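Local coordinates for Iron(3+)-hydroxamate-binding protein FhuD (Bacillus subtilis subsp. subtilis, PDB 3G9Q) that binds iron(3+)-hydroxamate complexes such as ferrichrome and delivers them to the membrane permease of the FhuCBGD ABC transporter, at residues Y25-K29 and Y48-N53; I150-N154 and A213-Q217; L200-P204 and S228-L234. The contacts are given in a common frame with arbitrary orientation. Residues are numbered along the deposited sequence.

Contact 1 (Y25-K29 and Y48-N53); sequences YGYFK and YKGKTN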
ATOM      1  N   TYR A  25      -0.150   4.896  10.135  1.00 41.75           N
ATOM      2  CA  TYR A  25       1.106   5.058  10.878  1.00 36.65           C
ATOM      3  C   TYR A  25       2.180   5.782  10.066  1.00 38.72           C
ATOM      4  O   TYR A  25       2.776   6.753  10.545  1.00 38.25           O
ATOM      5  CB  TYR A  25       1.643   3.697  11.346  1.00 32.47           C
ATOM      6  CG  TYR A  25       3.012   3.793  11.967  1.00 26.28           C
ATOM      7  CD1 TYR A  25       3.195   4.345  13.239  1.00 39.02           C
ATOM      8  CD2 TYR A  25       4.129   3.424  11.250  1.00 19.81           C
ATOM      9  CE1 TYR A  25       4.474   4.532  13.776  1.00 35.39           C
ATOM     10  CE2 TYR A  25       5.392   3.601  11.761  1.00 40.39           C
ATOM     11  CZ  TYR A  25       5.572   4.156  13.024  1.00 41.34           C
ATOM     12  OH  TYR A  25       6.864   4.316  13.504  1.00 48.42           O
ATOM     13  N   GLY A  26       2.421   5.305   8.843  1.00 33.82           N
ATOM     14  CA  GLY A  26       3.415   5.923   7.977  1.00 35.53           C
ATOM     15  C   GLY A  26       3.170   7.395   7.648  1.00 37.36           C
ATOM     16  O   GLY A  26       4.109   8.116   7.304  1.00 32.48           O
ATOM     17  N   TYR A  27       1.914   7.840   7.736  1.00 37.82           N
ATOM     18  CA  TYR A  27       1.558   9.239   7.456  1.00 48.73           C
ATOM     19  C   TYR A  27       2.101  10.185   8.521  1.00 48.68           C
ATOM     20  O   TYR A  27       2.687  11.223   8.213  1.00 46.04           O
ATOM     21  CB  TYR A  27       0.029   9.436   7.382  1.00 37.48           C
ATOM     22  CG  TYR A  27      -0.616   8.910   6.124  1.00 40.68           C
ATOM     23  CD1 TYR A  27      -0.984   7.580   6.024  1.00 35.39           C
ATOM     24  CD2 TYR A  27      -0.815   9.730   5.022  1.00 30.50           C
ATOM     25  CE1 TYR A  27      -1.527   7.074   4.867  1.00 30.86           C
ATOM     26  CE2 TYR A  27      -1.357   9.231   3.850  1.00 24.81           C
ATOM     27  CZ  TYR A  27      -1.712   7.902   3.778  1.00 38.49           C
ATOM     28  OH  TYR A  27      -2.252   7.374   2.618  1.00 47.04           O
ATOM     29  N   PHE A  28       1.886   9.817   9.779  1.00 54.39           N
ATOM     30  CA  PHE A  28       2.321  10.618  10.907  1.00 48.43           C
ATOM     31  C   PHE A  28       3.841  10.536  11.011  1.00 50.51           C
ATOM     32  O   PHE A  28       4.494  11.499  11.409  1.00 46.80           O
ATOM     33  CB  PHE A  28       1.625  10.118  12.183  1.00 49.07           C
ATOM     34  CG  PHE A  28       0.169  10.536  12.288  1.00 47.87           C
ATOM     35  CD1 PHE A  28      -0.203  11.621  13.063  1.00 46.60           C
ATOM     36  CD2 PHE A  28      -0.819   9.877  11.564  1.00 53.05           C
ATOM     37  CE1 PHE A  28      -1.534  12.046  13.109  1.00 43.31           C
ATOM     38  CE2 PHE A  28      -2.148  10.302  11.608  1.00 43.92           C
ATOM     39  CZ  PHE A  28      -2.500  11.383  12.379  1.00 47.00           C
ATOM     40  N   LYS A  29       4.406   9.392  10.635  1.00 44.35           N
ATOM     41  CA  LYS A  29       5.853   9.231  10.673  1.00 44.90           C
ATOM     42  C   LYS A  29       6.446  10.238   9.688  1.00 41.70           C
ATOM     43  O   LYS A  29       7.368  10.978  10.027  1.00 45.68           O
ATOM     44  CB  LYS A  29       6.256   7.796  10.291  1.00 48.26           C
ATOM     45  CG  LYS A  29       7.739   7.493  10.449  1.00 40.38           C
ATOM     46  CD  LYS A  29       8.203   7.738  11.857  1.00 38.73           C
ATOM     47  CE  LYS A  29       9.696   7.980  11.864  1.00 49.79           C
ATOM     48  NZ  LYS A  29      10.141   8.574  13.157  1.00 63.07           N
ATOM     49  N   TYR A  48       8.353  -0.757   7.536  1.00 55.08           N
ATOM     50  CA  TYR A  48       8.312  -0.141   8.865  1.00 63.03           C
ATOM     51  C   TYR A  48       9.407  -0.714   9.770  1.00 63.81           C
ATOM     52  O   TYR A  48      10.501  -0.156   9.865  1.00 48.72           O
ATOM     53  CB  TYR A  48       6.946  -0.374   9.534  1.00 58.76           C
ATOM     54  CG  TYR A  48       5.758   0.389   8.962  1.00 54.50           C
ATOM     55  CD1 TYR A  48       4.455   0.011   9.302  1.00 49.44           C
ATOM     56  CD2 TYR A  48       5.922   1.496   8.121  1.00 49.55           C
ATOM     57  CE1 TYR A  48       3.347   0.700   8.831  1.00 55.32           C
ATOM     58  CE2 TYR A  48       4.800   2.202   7.637  1.00 58.82           C
ATOM     59  CZ  TYR A  48       3.516   1.792   8.006  1.00 53.84           C
ATOM     60  OH  TYR A  48       2.396   2.472   7.589  1.00 52.74           O
ATOM     61  N   LYS A  49       9.099  -1.833  10.431  1.00 78.45           N
ATOM     62  CA  LYS A  49      10.047  -2.494  11.335  1.00 83.52           C
ATOM     63  C   LYS A  49      11.440  -2.459  10.717  1.00 77.93           C
ATOM     64  O   LYS A  49      12.452  -2.491  11.421  1.00 65.16           O
ATOM     65  CB  LYS A  49       9.609  -3.947  11.610  1.00 85.53           C
ATOM     66  CG  LYS A  49       9.616  -4.882  10.394  1.00 88.74           C
ATOM     67  CD  LYS A  49       9.008  -6.252  10.718  1.00 90.99           C
ATOM     68  CE  LYS A  49       9.850  -7.076  11.702  1.00 93.58           C
ATOM     69  NZ  LYS A  49       9.967  -6.485  13.070  1.00104.42           N
ATOM     70  N   GLY A  50      11.460  -2.379   9.387  1.00 77.28           N
ATOM     71  CA  GLY A  50      12.702  -2.313   8.643  1.00 80.66           C
ATOM     72  C   GLY A  50      13.682  -1.326   9.252  1.00 82.35           C
ATOM     73  O   GLY A  50      14.892  -1.481   9.095  1.00 85.35           O
ATOM     74  N   LYS A  51      13.163  -0.314   9.946  1.00 77.84           N
ATOM     75  CA  LYS A  51      14.001   0.686  10.594  1.00 74.37           C
ATOM     76  C   LYS A  51      13.205   1.708  11.405  1.00 74.88           C
ATOM     77  O   LYS A  51      13.793   2.517  12.122  1.00 72.23           O
ATOM     78  CB  LYS A  51      14.872   1.426   9.555  1.00 77.60           C
ATOM     79  CG  LYS A  51      16.258   0.813   9.286  1.00 74.85           C
ATOM     80  CD  LYS A  51      17.078   1.649   8.303  1.00 74.45           C
ATOM     81  CE  LYS A  51      17.500   2.981   8.908  1.00 64.08           C
ATOM     82  NZ  LYS A  51      18.482   2.815  10.009  1.00 50.94           N
ATOM     83  N   THR A  52      11.876   1.670  11.316  1.00 79.46           N
ATOM     84  CA  THR A  52      11.041   2.645  12.033  1.00 85.11           C
ATOM     85  C   THR A  52      10.068   2.071  13.077  1.00 92.63           C
ATOM     86  O   THR A  52       8.887   1.871  12.782  1.00101.54           O
ATOM     87  CB  THR A  52      10.185   3.477  11.055  1.00 76.48           C
ATOM     88  OG1 THR A  52      10.973   3.864   9.921  1.00 59.57           O
ATOM     89  CG2 THR A  52       9.651   4.715  11.763  1.00 69.28           C
ATOM     90  N   ASN A  53      10.540   1.842  14.298  1.00 89.60           N
ATOM     91  CA  ASN A  53       9.670   1.300  15.340  1.00 90.10           C
ATOM     92  C   ASN A  53      10.067   1.764  16.737  1.00 92.95           C
ATOM     93  O   ASN A  53       9.262   1.729  17.673  1.00 94.46           O
ATOM     94  CB  ASN A  53       9.673  -0.233  15.275  1.00 83.80           C
ATOM     95  CG  ASN A  53       8.485  -0.786  14.507  1.00 77.03           C
ATOM     96  OD1 ASN A  53       8.429  -1.979  14.185  1.00 83.24           O
ATOM     97  ND2 ASN A  53       7.520   0.080  14.217  1.00 76.06           N
TER
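How a segment without regular secondary structure can be fastened to the start of a helix is well illustrated by Y48-N53 against Y25-K29. The amide N of G26 donates a hydrogen bond to Y48 OH at 3.1 Å. That amide lies in the first turn of the helix, so a tyrosine hydroxyl serves where no earlier helical carbonyl can. Glycine suits the position, because an ideal CB on G26 would fall only 3.0 Å from Y48 OH.

The aromatic contribution is a T-shaped pair. The edge of the Y25 ring meets the face of the Y48 ring, with centroids 5.0 Å apart and planes at 77°; the closest atoms are Y25 CD2 and Y48 CZ at 3.7 Å.

Packing around T52 completes the contact. Its CG2 lies 3.3 Å from K29 CE and 3.3 Å from Y25 OH, so the aliphatic part of the lysine and the end of the tyrosine converge on one methyl. The bond from T52 N to Y48 O, 2.7 Å, curls the loop so that both residues can reach the helix. Y25 OH also makes a weak hydrogen bond with E56 OE1.

Y25 and F28 pack against V35, and helix 25-31 links the neighbouring parallel strands 17-19 and 35-37, a beta-alpha-beta crossover of the N-terminal lobe in this periplasmic-binding fold.

Contact 2 (I150-N154 and A213-Q217); sequences IMQTN and AGPWQ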
ATOM      1  N   ILE A 150      -0.898  -7.588 -12.368  1.00 31.14           N
ATOM      2  CA  ILE A 150      -0.760  -7.649 -10.924  1.00 42.14           C
ATOM      3  C   ILE A 150      -1.772  -8.665 -10.427  1.00 52.60           C
ATOM      4  O   ILE A 150      -2.981  -8.498 -10.627  1.00 57.13           O
ATOM      5  CB  ILE A 150      -1.042  -6.320 -10.233  1.00 41.34           C
ATOM      6  CG1 ILE A 150      -0.091  -5.243 -10.775  1.00 36.20           C
ATOM      7  CG2 ILE A 150      -0.879  -6.512  -8.718  1.00 22.86           C
ATOM      8  CD1 ILE A 150      -0.457  -3.813 -10.388  1.00 35.76           C
HETATM    9  N   MSE A 151      -1.290  -9.730  -9.798  1.00 46.73           N
HETATM   10  CA  MSE A 151      -2.207 -10.737  -9.299  1.00 54.09           C
HETATM   11  C   MSE A 151      -1.762 -11.489  -8.063  1.00 51.75           C
HETATM   12  O   MSE A 151      -0.574 -11.735  -7.850  1.00 44.15           O
HETATM   13  CB  MSE A 151      -2.584 -11.721 -10.422  1.00 57.63           C
HETATM   14  CG  MSE A 151      -1.450 -12.177 -11.348  1.00 68.23           C
HETATM   15 SE   MSE A 151      -2.030 -13.154 -12.999  1.00 87.40          SE
HETATM   16  CE  MSE A 151      -2.495 -11.640 -14.175  1.00 75.47           C
ATOM     17  N   GLN A 152      -2.739 -11.822  -7.227  1.00 56.07           N
ATOM     18  CA  GLN A 152      -2.467 -12.563  -6.003  1.00 58.59           C
ATOM     19  C   GLN A 152      -3.316 -13.806  -5.947  1.00 53.76           C
ATOM     20  O   GLN A 152      -4.439 -13.840  -6.449  1.00 50.57           O
ATOM     21  CB  GLN A 152      -2.730 -11.710  -4.767  1.00 64.97           C
ATOM     22  CG  GLN A 152      -1.836 -10.493  -4.668  1.00 61.24           C
ATOM     23  CD  GLN A 152      -2.093  -9.715  -3.407  1.00 57.27           C
ATOM     24  OE1 GLN A 152      -3.207  -9.245  -3.167  1.00 48.53           O
ATOM     25  NE2 GLN A 152      -1.063  -9.580  -2.586  1.00 58.40           N
ATOM     26  N   THR A 153      -2.767 -14.820  -5.304  1.00 50.50           N
ATOM     27  CA  THR A 153      -3.427 -16.103  -5.190  1.00 52.97           C
ATOM     28  C   THR A 153      -3.970 -16.358  -3.795  1.00 53.52           C
ATOM     29  O   THR A 153      -3.380 -15.933  -2.798  1.00 58.32           O
ATOM     30  CB  THR A 153      -2.441 -17.228  -5.545  1.00 53.55           C
ATOM     31  OG1 THR A 153      -3.128 -18.484  -5.588  1.00 79.53           O
ATOM     32  CG2 THR A 153      -1.320 -17.293  -4.503  1.00 60.70           C
ATOM     33  N   ASN A 154      -5.099 -17.058  -3.741  1.00 50.53           N
ATOM     34  CA  ASN A 154      -5.748 -17.411  -2.486  1.00 51.87           C
ATOM     35  C   ASN A 154      -6.614 -18.640  -2.703  1.00 56.63           C
ATOM     36  O   ASN A 154      -7.805 -18.527  -2.979  1.00 61.92           O
ATOM     37  CB  ASN A 154      -6.618 -16.263  -1.984  1.00 56.66           C
ATOM     38  CG  ASN A 154      -7.343 -16.610  -0.698  1.00 65.83           C
ATOM     39  OD1 ASN A 154      -6.722 -17.007   0.299  1.00 65.48           O
ATOM     40  ND2 ASN A 154      -8.664 -16.461  -0.710  1.00 61.16           N
ATOM     41  N   ALA A 213       3.458 -11.273  -9.015  1.00 42.25           N
ATOM     42  CA  ALA A 213       2.527 -12.171  -8.353  1.00 50.00           C
ATOM     43  C   ALA A 213       2.959 -12.578  -6.962  1.00 54.87           C
ATOM     44  O   ALA A 213       4.145 -12.543  -6.619  1.00 60.95           O
ATOM     45  CB  ALA A 213       2.294 -13.406  -9.198  1.00 47.73           C
ATOM     46  N   GLY A 214       1.978 -12.968  -6.158  1.00 48.59           N
ATOM     47  CA  GLY A 214       2.270 -13.397  -4.809  1.00 44.16           C
ATOM     48  C   GLY A 214       1.007 -13.822  -4.100  1.00 49.32           C
ATOM     49  O   GLY A 214      -0.092 -13.672  -4.641  1.00 46.73           O
ATOM     50  N   PRO A 215       1.130 -14.376  -2.886  1.00 50.21           N
ATOM     51  CA  PRO A 215      -0.067 -14.798  -2.161  1.00 52.36           C
ATOM     52  C   PRO A 215      -0.897 -13.601  -1.672  1.00 60.17           C
ATOM     53  O   PRO A 215      -0.394 -12.476  -1.562  1.00 55.06           O
ATOM     54  CB  PRO A 215       0.504 -15.632  -1.014  1.00 34.84           C
ATOM     55  CG  PRO A 215       1.821 -14.980  -0.758  1.00 40.16           C
ATOM     56  CD  PRO A 215       2.353 -14.740  -2.144  1.00 46.46           C
ATOM     57  N   TRP A 216      -2.178 -13.859  -1.403  1.00 63.25           N
ATOM     58  CA  TRP A 216      -3.105 -12.841  -0.912  1.00 54.30           C
ATOM     59  C   TRP A 216      -2.770 -12.480   0.533  1.00 43.99           C
ATOM     60  O   TRP A 216      -3.188 -11.437   1.031  1.00 39.11           O
ATOM     61  CB  TRP A 216      -4.541 -13.347  -1.005  1.00 59.35           C
ATOM     62  CG  TRP A 216      -5.538 -12.350  -0.548  1.00 59.83           C
ATOM     63  CD1 TRP A 216      -5.824 -11.153  -1.132  1.00 59.92           C
ATOM     64  CD2 TRP A 216      -6.392 -12.457   0.593  1.00 64.06           C
ATOM     65  NE1 TRP A 216      -6.809 -10.504  -0.428  1.00 65.25           N
ATOM     66  CE2 TRP A 216      -7.178 -11.282   0.638  1.00 66.02           C
ATOM     67  CE3 TRP A 216      -6.574 -13.433   1.584  1.00 62.49           C
ATOM     68  CZ2 TRP A 216      -8.134 -11.054   1.635  1.00 61.82           C
ATOM     69  CZ3 TRP A 216      -7.524 -13.206   2.576  1.00 68.29           C
ATOM     70  CH2 TRP A 216      -8.292 -12.022   2.591  1.00 62.23           C
ATOM     71  N   GLN A 217      -2.028 -13.369   1.187  1.00 43.71           N
ATOM     72  CA  GLN A 217      -1.547 -13.170   2.539  1.00 48.91           C
ATOM     73  C   GLN A 217      -0.476 -14.197   2.857  1.00 53.20           C
ATOM     74  O   GLN A 217      -0.387 -15.227   2.186  1.00 56.24           O
ATOM     75  CB  GLN A 217      -2.684 -13.240   3.554  1.00 58.56           C
ATOM     76  CG  GLN A 217      -3.226 -11.849   3.968  1.00 77.79           C
ATOM     77  CD  GLN A 217      -2.136 -10.874   4.488  1.00 80.66           C
ATOM     78  OE1 GLN A 217      -1.358 -11.210   5.398  1.00 58.49           O
ATOM     79  NE2 GLN A 217      -2.093  -9.661   3.913  1.00 69.67           N
TER
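The shortest hydrogen bond comes just past the end of strand 210-215, where W216 N donates to T153 O at 2.8 Å. Next is T153 N to G214 O at 3.0 Å, and a weak bond from G214 N to M151 O, 3.3 Å, follows. T153 thus uses both its NH and its CO to bond residues on either side of P215, the parallel pattern in its plainest form, and one that tolerates proline because the P215 nitrogen is not called upon. CA-H...O contacts support it, the closest from Q152 CA to G214 O at 3.0 Å.

Side chains divide between the two faces. Selenomethionine M151, T153, A213 and P215 share one, with T153 CG2 4.3 Å from P215 CB; Q152 points to the other. Past the last bridge, N154 CB packs 3.7 Å from W216 CB, while N154 ND2 bonds to Y159 OH and the indole meets the Y159 ring.

In the five-stranded mixed sheet, strand 148-154 has antiparallel strand 157-161 on its other side, and strand 210-215 is flanked on its far side by strand 242-244, which runs parallel to it. Helices 203-206 and 229-232 pack on the M151 and A213 face through L203 and W231.

Contact 3 (L200-P204 and S228-L234); sequences LEKLP and SSIWKNL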
ATOM      1  N   LEU A 200      -8.020 -20.435 -13.109  1.00 52.09           N
ATOM      2  CA  LEU A 200      -6.663 -20.746 -13.561  1.00 49.60           C
ATOM      3  C   LEU A 200      -6.604 -20.958 -15.067  1.00 55.65           C
ATOM      4  O   LEU A 200      -5.525 -20.970 -15.664  1.00 54.81           O
ATOM      5  CB  LEU A 200      -6.153 -22.008 -12.867  1.00 42.43           C
ATOM      6  CG  LEU A 200      -4.710 -22.405 -13.163  1.00 42.90           C
ATOM      7  CD1 LEU A 200      -3.783 -21.277 -12.759  1.00 46.06           C
ATOM      8  CD2 LEU A 200      -4.361 -23.670 -12.408  1.00 43.15           C
ATOM      9  N   GLU A 201      -7.772 -21.135 -15.674  1.00 57.72           N
ATOM     10  CA  GLU A 201      -7.869 -21.359 -17.109  1.00 62.23           C
ATOM     11  C   GLU A 201      -7.727 -20.079 -17.920  1.00 59.80           C
ATOM     12  O   GLU A 201      -7.131 -20.076 -18.997  1.00 45.29           O
ATOM     13  CB  GLU A 201      -9.213 -22.021 -17.448  1.00 73.20           C
ATOM     14  CG  GLU A 201      -9.192 -23.553 -17.395  1.00 84.47           C
ATOM     15  CD  GLU A 201      -9.171 -24.112 -15.978  1.00 92.73           C
ATOM     16  OE1 GLU A 201      -8.816 -25.310 -15.816  1.00 85.69           O
ATOM     17  OE2 GLU A 201      -9.522 -23.357 -15.035  1.00 91.02           O
ATOM     18  N   LYS A 202      -8.287 -18.997 -17.394  1.00 55.31           N
ATOM     19  CA  LYS A 202      -8.251 -17.715 -18.076  1.00 60.95           C
ATOM     20  C   LYS A 202      -6.995 -16.899 -17.785  1.00 63.08           C
ATOM     21  O   LYS A 202      -6.885 -15.737 -18.185  1.00 63.36           O
ATOM     22  CB  LYS A 202      -9.494 -16.911 -17.712  1.00 62.25           C
ATOM     23  CG  LYS A 202     -10.702 -17.280 -18.538  1.00 67.08           C
ATOM     24  CD  LYS A 202     -11.917 -16.467 -18.129  1.00 80.74           C
ATOM     25  CE  LYS A 202     -12.544 -17.006 -16.844  1.00 90.17           C
ATOM     26  NZ  LYS A 202     -13.092 -18.394 -17.046  1.00 92.31           N
ATOM     27  N   LEU A 203      -6.047 -17.524 -17.093  1.00 56.49           N
ATOM     28  CA  LEU A 203      -4.797 -16.876 -16.743  1.00 44.45           C
ATOM     29  C   LEU A 203      -4.041 -16.394 -17.988  1.00 43.16           C
ATOM     30  O   LEU A 203      -3.632 -15.238 -18.057  1.00 42.22           O
ATOM     31  CB  LEU A 203      -3.933 -17.831 -15.920  1.00 39.22           C
ATOM     32  CG  LEU A 203      -2.976 -17.168 -14.935  1.00 45.78           C
ATOM     33  CD1 LEU A 203      -3.781 -16.338 -13.955  1.00 54.59           C
ATOM     34  CD2 LEU A 203      -2.169 -18.223 -14.198  1.00 46.48           C
ATOM     35  N   PRO A 204      -3.849 -17.263 -18.991  1.00 41.30           N
ATOM     36  CA  PRO A 204      -3.134 -16.835 -20.198  1.00 46.39           C
ATOM     37  C   PRO A 204      -3.849 -15.708 -20.933  1.00 45.45           C
ATOM     38  O   PRO A 204      -3.277 -15.082 -21.817  1.00 51.97           O
ATOM     39  CB  PRO A 204      -3.092 -18.101 -21.049  1.00 44.47           C
ATOM     40  CG  PRO A 204      -3.107 -19.191 -20.030  1.00 50.03           C
ATOM     41  CD  PRO A 204      -4.137 -18.702 -19.052  1.00 38.49           C
ATOM     42  N   SER A 228       0.990 -24.937 -10.997  1.00 75.72           N
ATOM     43  CA  SER A 228       0.239 -25.398 -12.152  1.00 75.51           C
ATOM     44  C   SER A 228       1.100 -25.262 -13.399  1.00 74.57           C
ATOM     45  O   SER A 228       1.966 -24.387 -13.493  1.00 69.46           O
ATOM     46  CB  SER A 228      -1.088 -24.632 -12.303  1.00 71.76           C
ATOM     47  OG  SER A 228      -0.900 -23.249 -12.533  1.00 64.91           O
ATOM     48  N   SER A 229       0.875 -26.169 -14.337  1.00 77.72           N
ATOM     49  CA  SER A 229       1.616 -26.198 -15.583  1.00 74.15           C
ATOM     50  C   SER A 229       1.251 -25.007 -16.451  1.00 69.20           C
ATOM     51  O   SER A 229       2.041 -24.574 -17.287  1.00 67.85           O
ATOM     52  CB  SER A 229       1.312 -27.503 -16.324  1.00 74.34           C
ATOM     53  OG  SER A 229      -0.088 -27.676 -16.505  1.00 67.79           O
ATOM     54  N   ILE A 230       0.049 -24.482 -16.237  1.00 67.07           N
ATOM     55  CA  ILE A 230      -0.446 -23.350 -17.007  1.00 67.75           C
ATOM     56  C   ILE A 230       0.228 -22.023 -16.614  1.00 72.55           C
ATOM     57  O   ILE A 230       0.391 -21.127 -17.450  1.00 73.98           O
ATOM     58  CB  ILE A 230      -1.997 -23.255 -16.894  1.00 69.01           C
ATOM     59  CG1 ILE A 230      -2.413 -21.983 -16.168  1.00 74.02           C
ATOM     60  CG2 ILE A 230      -2.552 -24.496 -16.202  1.00 52.65           C
ATOM     61  CD1 ILE A 230      -2.529 -20.761 -17.064  1.00 70.10           C
ATOM     62  N   TRP A 231       0.628 -21.899 -15.349  1.00 71.20           N
ATOM     63  CA  TRP A 231       1.306 -20.695 -14.880  1.00 57.59           C
ATOM     64  C   TRP A 231       2.768 -20.738 -15.287  1.00 60.16           C
ATOM     65  O   TRP A 231       3.316 -19.743 -15.752  1.00 62.19           O
ATOM     66  CB  TRP A 231       1.211 -20.572 -13.357  1.00 51.67           C
ATOM     67  CG  TRP A 231       2.232 -19.637 -12.774  1.00 50.28           C
ATOM     68  CD1 TRP A 231       3.486 -19.959 -12.338  1.00 47.44           C
ATOM     69  CD2 TRP A 231       2.111 -18.218 -12.627  1.00 59.01           C
ATOM     70  NE1 TRP A 231       4.154 -18.829 -11.930  1.00 40.36           N
ATOM     71  CE2 TRP A 231       3.335 -17.747 -12.098  1.00 54.16           C
ATOM     72  CE3 TRP A 231       1.087 -17.296 -12.892  1.00 63.61           C
ATOM     73  CZ2 TRP A 231       3.562 -16.394 -11.830  1.00 55.60           C
ATOM     74  CZ3 TRP A 231       1.315 -15.947 -12.625  1.00 49.02           C
ATOM     75  CH2 TRP A 231       2.542 -15.513 -12.100  1.00 50.61           C
ATOM     76  N   LYS A 232       3.399 -21.891 -15.102  1.00 56.55           N
ATOM     77  CA  LYS A 232       4.801 -22.039 -15.449  1.00 57.65           C
ATOM     78  C   LYS A 232       5.014 -21.821 -16.940  1.00 61.10           C
ATOM     79  O   LYS A 232       6.071 -21.372 -17.377  1.00 64.59           O
ATOM     80  CB  LYS A 232       5.296 -23.421 -15.021  1.00 58.65           C
ATOM     81  CG  LYS A 232       5.275 -23.597 -13.502  1.00 68.41           C
ATOM     82  CD  LYS A 232       6.108 -24.787 -13.006  1.00 70.09           C
ATOM     83  CE  LYS A 232       5.396 -26.116 -13.205  1.00 75.72           C
ATOM     84  NZ  LYS A 232       6.210 -27.250 -12.690  1.00 77.81           N
ATOM     85  N   ASN A 233       3.985 -22.115 -17.715  1.00 60.94           N
ATOM     86  CA  ASN A 233       4.050 -21.972 -19.153  1.00 62.72           C
ATOM     87  C   ASN A 233       3.796 -20.550 -19.676  1.00 68.54           C
ATOM     88  O   ASN A 233       4.051 -20.263 -20.852  1.00 69.01           O
ATOM     89  CB  ASN A 233       3.064 -22.946 -19.777  1.00 65.49           C
ATOM     90  CG  ASN A 233       3.013 -22.835 -21.267  1.00 69.51           C
ATOM     91  OD1 ASN A 233       4.049 -22.818 -21.939  1.00 74.42           O
ATOM     92  ND2 ASN A 233       1.806 -22.768 -21.806  1.00 64.24           N
ATOM     93  N   LEU A 234       3.292 -19.668 -18.812  1.00 64.50           N
ATOM     94  CA  LEU A 234       3.033 -18.288 -19.205  1.00 55.53           C
ATOM     95  C   LEU A 234       4.329 -17.681 -19.703  1.00 57.57           C
ATOM     96  O   LEU A 234       5.400 -17.927 -19.140  1.00 52.60           O
ATOM     97  CB  LEU A 234       2.514 -17.454 -18.029  1.00 56.37           C
ATOM     98  CG  LEU A 234       1.107 -17.741 -17.511  1.00 53.21           C
ATOM     99  CD1 LEU A 234       0.808 -16.858 -16.313  1.00 44.80           C
ATOM    100  CD2 LEU A 234       0.108 -17.503 -18.615  1.00 54.97           C
TER
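Apolar packing alone can hold together a turn leading into a short, weakly bonded helix and a second short helix, and L200-P204 makes the case, for no hydrogen bond crosses to S228-L234. L200 comes first: its CD2 lies 3.4 Å from S228 CB and its CD1 3.7 Å from I230 CG1, while the same side chain also touches I158 and V225. S228 is the N-cap of helix 229-232; its OG accepts a weak 3.5 Å bond from W231 N and is hydrogen-bonded to V225 O as well. Three residues on, the CA-to-CB bond of L203 points toward the partner. Its CB is 3.4 Å from I230 CD1, and its CD2 meets the edge of the W231 ring at CE3, 3.6 Å, and L234 CD1 at 3.9 Å. P204 finishes the line, with CD 3.3 Å from I230 CD1 and CA 3.7 Å from L234 CD2. I230 is therefore packed against by L200, L203 and P204. Such packing belongs to the outer helical layer of an alpha/beta lobe, where helix 229-232 forms part of the beta-alpha-beta crossover from strand 210-215 to strand 242-244.

In the fold
From the N terminus, contact 1 comes first: it closes a loop of 18 intervening residues that includes strand 35-37, and is complete before the other two begin. The chain then runs through the long helix 118-143, the connection between the lobes expected for this family, into the second sheet. There contact 2 closes a loop of 58 residues and contact 3 one of 23, and the two cross, their segments alternating. They also touch: A213 CB lies 3.6 Å from W231 CH2, and M151 SE 3.8 Å from L203 CD1, so sheet and helices share one hydrophobic interior. Contact 1 lies on the opposite side of the chain's centre from the other two, its centre about 24 Å from that of contact 2.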